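Local coordinates for protein oligopeptide ABC transporter OppAIV (Borrelia burgdorferi B31, PDB 4GL8) that probably binds oligopeptides outside the inner membrane and hands them to an ABC transporter for uptake, at residues G67-R70 with Y74-G77. Sequence-based numbering, arbitrary orientation.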
ATOM      1  N   GLY A  67       2.045  12.899  -6.782  1.00 25.73           N
ATOM      2  CA  GLY A  67       2.413  12.918  -5.380  1.00 25.74           C
ATOM      3  C   GLY A  67       3.294  14.113  -5.126  1.00 27.20           C
ATOM      4  O   GLY A  67       4.071  14.538  -5.990  1.00 26.80           O
ATOM      5  N   ASP A  68       3.155  14.665  -3.930  1.00 27.03           N
ATOM      6  CA  ASP A  68       3.971  15.761  -3.507  1.00 27.99           C
ATOM      7  C   ASP A  68       5.107  15.209  -2.660  1.00 27.94           C
ATOM      8  O   ASP A  68       4.886  14.845  -1.508  1.00 26.82           O
ATOM      9  CB  ASP A  68       3.144  16.775  -2.712  1.00 29.46           C
ATOM     10  CG  ASP A  68       3.932  18.027  -2.375  1.00 30.82           C
ATOM     11  OD1 ASP A  68       3.322  19.101  -2.275  1.00 31.63           O
ATOM     12  OD2 ASP A  68       5.163  17.946  -2.230  1.00 32.65           O
ATOM     13  N   PRO A  69       6.339  15.193  -3.218  1.00 28.23           N
ATOM     14  CA  PRO A  69       7.434  14.528  -2.523  1.00 28.54           C
ATOM     15  C   PRO A  69       7.820  15.197  -1.220  1.00 29.01           C
ATOM     16  O   PRO A  69       8.433  14.573  -0.378  1.00 28.74           O
ATOM     17  CB  PRO A  69       8.588  14.553  -3.540  1.00 28.83           C
ATOM     18  CG  PRO A  69       8.234  15.598  -4.529  1.00 28.72           C
ATOM     19  CD  PRO A  69       6.750  15.743  -4.523  1.00 27.59           C
ATOM     20  N   ARG A  70       7.428  16.449  -1.043  1.00 30.55           N
ATOM     21  CA  ARG A  70       7.774  17.194   0.159  1.00 30.43           C
ATOM     22  C   ARG A  70       6.827  16.882   1.319  1.00 29.61           C
ATOM     23  O   ARG A  70       7.261  16.780   2.440  1.00 30.40           O
ATOM     24  CB  ARG A  70       7.793  18.704  -0.134  1.00 31.39           C
ATOM     25  N   TYR A  74      -0.659  15.627  -2.371  1.00 21.75           N
ATOM     26  CA  TYR A  74      -0.818  15.633  -3.834  1.00 21.78           C
ATOM     27  C   TYR A  74      -0.487  17.002  -4.417  1.00 22.34           C
ATOM     28  O   TYR A  74      -0.396  17.978  -3.703  1.00 21.94           O
ATOM     29  CB  TYR A  74      -2.268  15.291  -4.211  1.00 21.47           C
ATOM     30  CG  TYR A  74      -3.260  16.277  -3.659  1.00 22.13           C
ATOM     31  CD1 TYR A  74      -3.528  17.455  -4.324  1.00 23.03           C
ATOM     32  CD2 TYR A  74      -3.872  16.064  -2.430  1.00 23.28           C
ATOM     33  CE1 TYR A  74      -4.415  18.382  -3.809  1.00 24.22           C
ATOM     34  CE2 TYR A  74      -4.754  16.998  -1.886  1.00 23.87           C
ATOM     35  CZ  TYR A  74      -5.029  18.147  -2.598  1.00 24.73           C
ATOM     36  OH  TYR A  74      -5.905  19.087  -2.094  1.00 27.99           O
ATOM     37  N   ARG A  75      -0.346  17.064  -5.733  1.00 23.69           N
ATOM     38  CA  ARG A  75      -0.093  18.325  -6.446  1.00 24.63           C
ATOM     39  C   ARG A  75      -0.438  18.096  -7.920  1.00 23.99           C
ATOM     40  O   ARG A  75      -0.732  16.944  -8.309  1.00 23.13           O
ATOM     41  CB  ARG A  75       1.374  18.781  -6.270  1.00 26.88           C
ATOM     42  CG  ARG A  75       2.395  17.845  -6.923  1.00 27.69           C
ATOM     43  CD  ARG A  75       3.797  18.433  -6.895  1.00 29.29           C
ATOM     44  NE  ARG A  75       4.741  17.536  -7.538  1.00 30.35           N
ATOM     45  CZ  ARG A  75       6.065  17.612  -7.454  1.00 32.76           C
ATOM     46  NH1 ARG A  75       6.657  18.532  -6.718  1.00 34.00           N
ATOM     47  NH2 ARG A  75       6.801  16.716  -8.091  1.00 34.94           N
ATOM     48  N   PRO A  76      -0.435  19.177  -8.737  1.00 24.04           N
ATOM     49  CA  PRO A  76      -0.908  19.009 -10.103  1.00 23.74           C
ATOM     50  C   PRO A  76      -0.067  17.961 -10.779  1.00 23.12           C
ATOM     51  O   PRO A  76       1.127  17.865 -10.511  1.00 22.15           O
ATOM     52  CB  PRO A  76      -0.677  20.392 -10.740  1.00 25.09           C
ATOM     53  CG  PRO A  76      -0.744  21.346  -9.593  1.00 25.91           C
ATOM     54  CD  PRO A  76      -0.132  20.593  -8.430  1.00 25.31           C
ATOM     55  N   GLY A  77      -0.719  17.145 -11.597  1.00 22.37           N
ATOM     56  CA  GLY A  77      -0.058  16.138 -12.411  1.00 21.89           C
ATOM     57  C   GLY A  77      -0.491  16.342 -13.847  1.00 21.86           C
ATOM     58  O   GLY A  77      -0.201  17.377 -14.431  1.00 21.86           O
TER
HETATM   59  O   HOH W   1       0.745  19.137  -0.794  1.00 31.68           O
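Pro-69 lies against the guanidinium group of Arg-75, its CD over the centre of one face and 3.5 Å from Arg-75 CZ. Pro-69 CG lies 4.0 Å from both Arg-75 NH1 and Arg-75 NH2, so this ring edge runs over the same face, and ring and arginine chain cross at about a right angle. With Arg-75 CG between the backbone N and the carbonyl carbon (chi1 66°), the chain starts toward the loop, and its extended run from CG to NE carries the guanidinium to Pro-69. On the way it passes the Gly-67 carbonyl: Gly-67 O is 3.4 Å from Arg-75 NE, but the angle is too poor for a hydrogen bond. The charged end is held elsewhere, by a salt bridge from NH2 to Glu-524 and a long, weak ion pair with Asp-66, so the proline rests on a group whose rotation is probably restricted.

Polar links centre on Asp-68. Its OD2 accepts the backbone N-H of Arg-70 at 3.0 Å, meeting it on the anti side of the carboxylate, whereas OD1 accepts a hydrogen bond from a water 3.0 Å away. That water also donates weakly to Tyr-74 O, bridging the two segments. Asp-68 OD2 stays 4.8 Å from Arg-75 NH1, too far for a salt bridge, although the opposite charges may still attract.

Backbone pairing places Gly-67 opposite Tyr-74 as an antiparallel, non-hydrogen-bonded pair, the CA atoms of Gly-67 and Tyr-74 4.5 Å apart. Tyr-74 CB points away from the loop, and its side chain packs on helix 173-176 instead. The contact closes the end of a beta hairpin: strand 65-67, outermost in a five-stranded antiparallel sheet, enters its loop through an Asx turn at Asp-68, and the chain returns as strand 74-84.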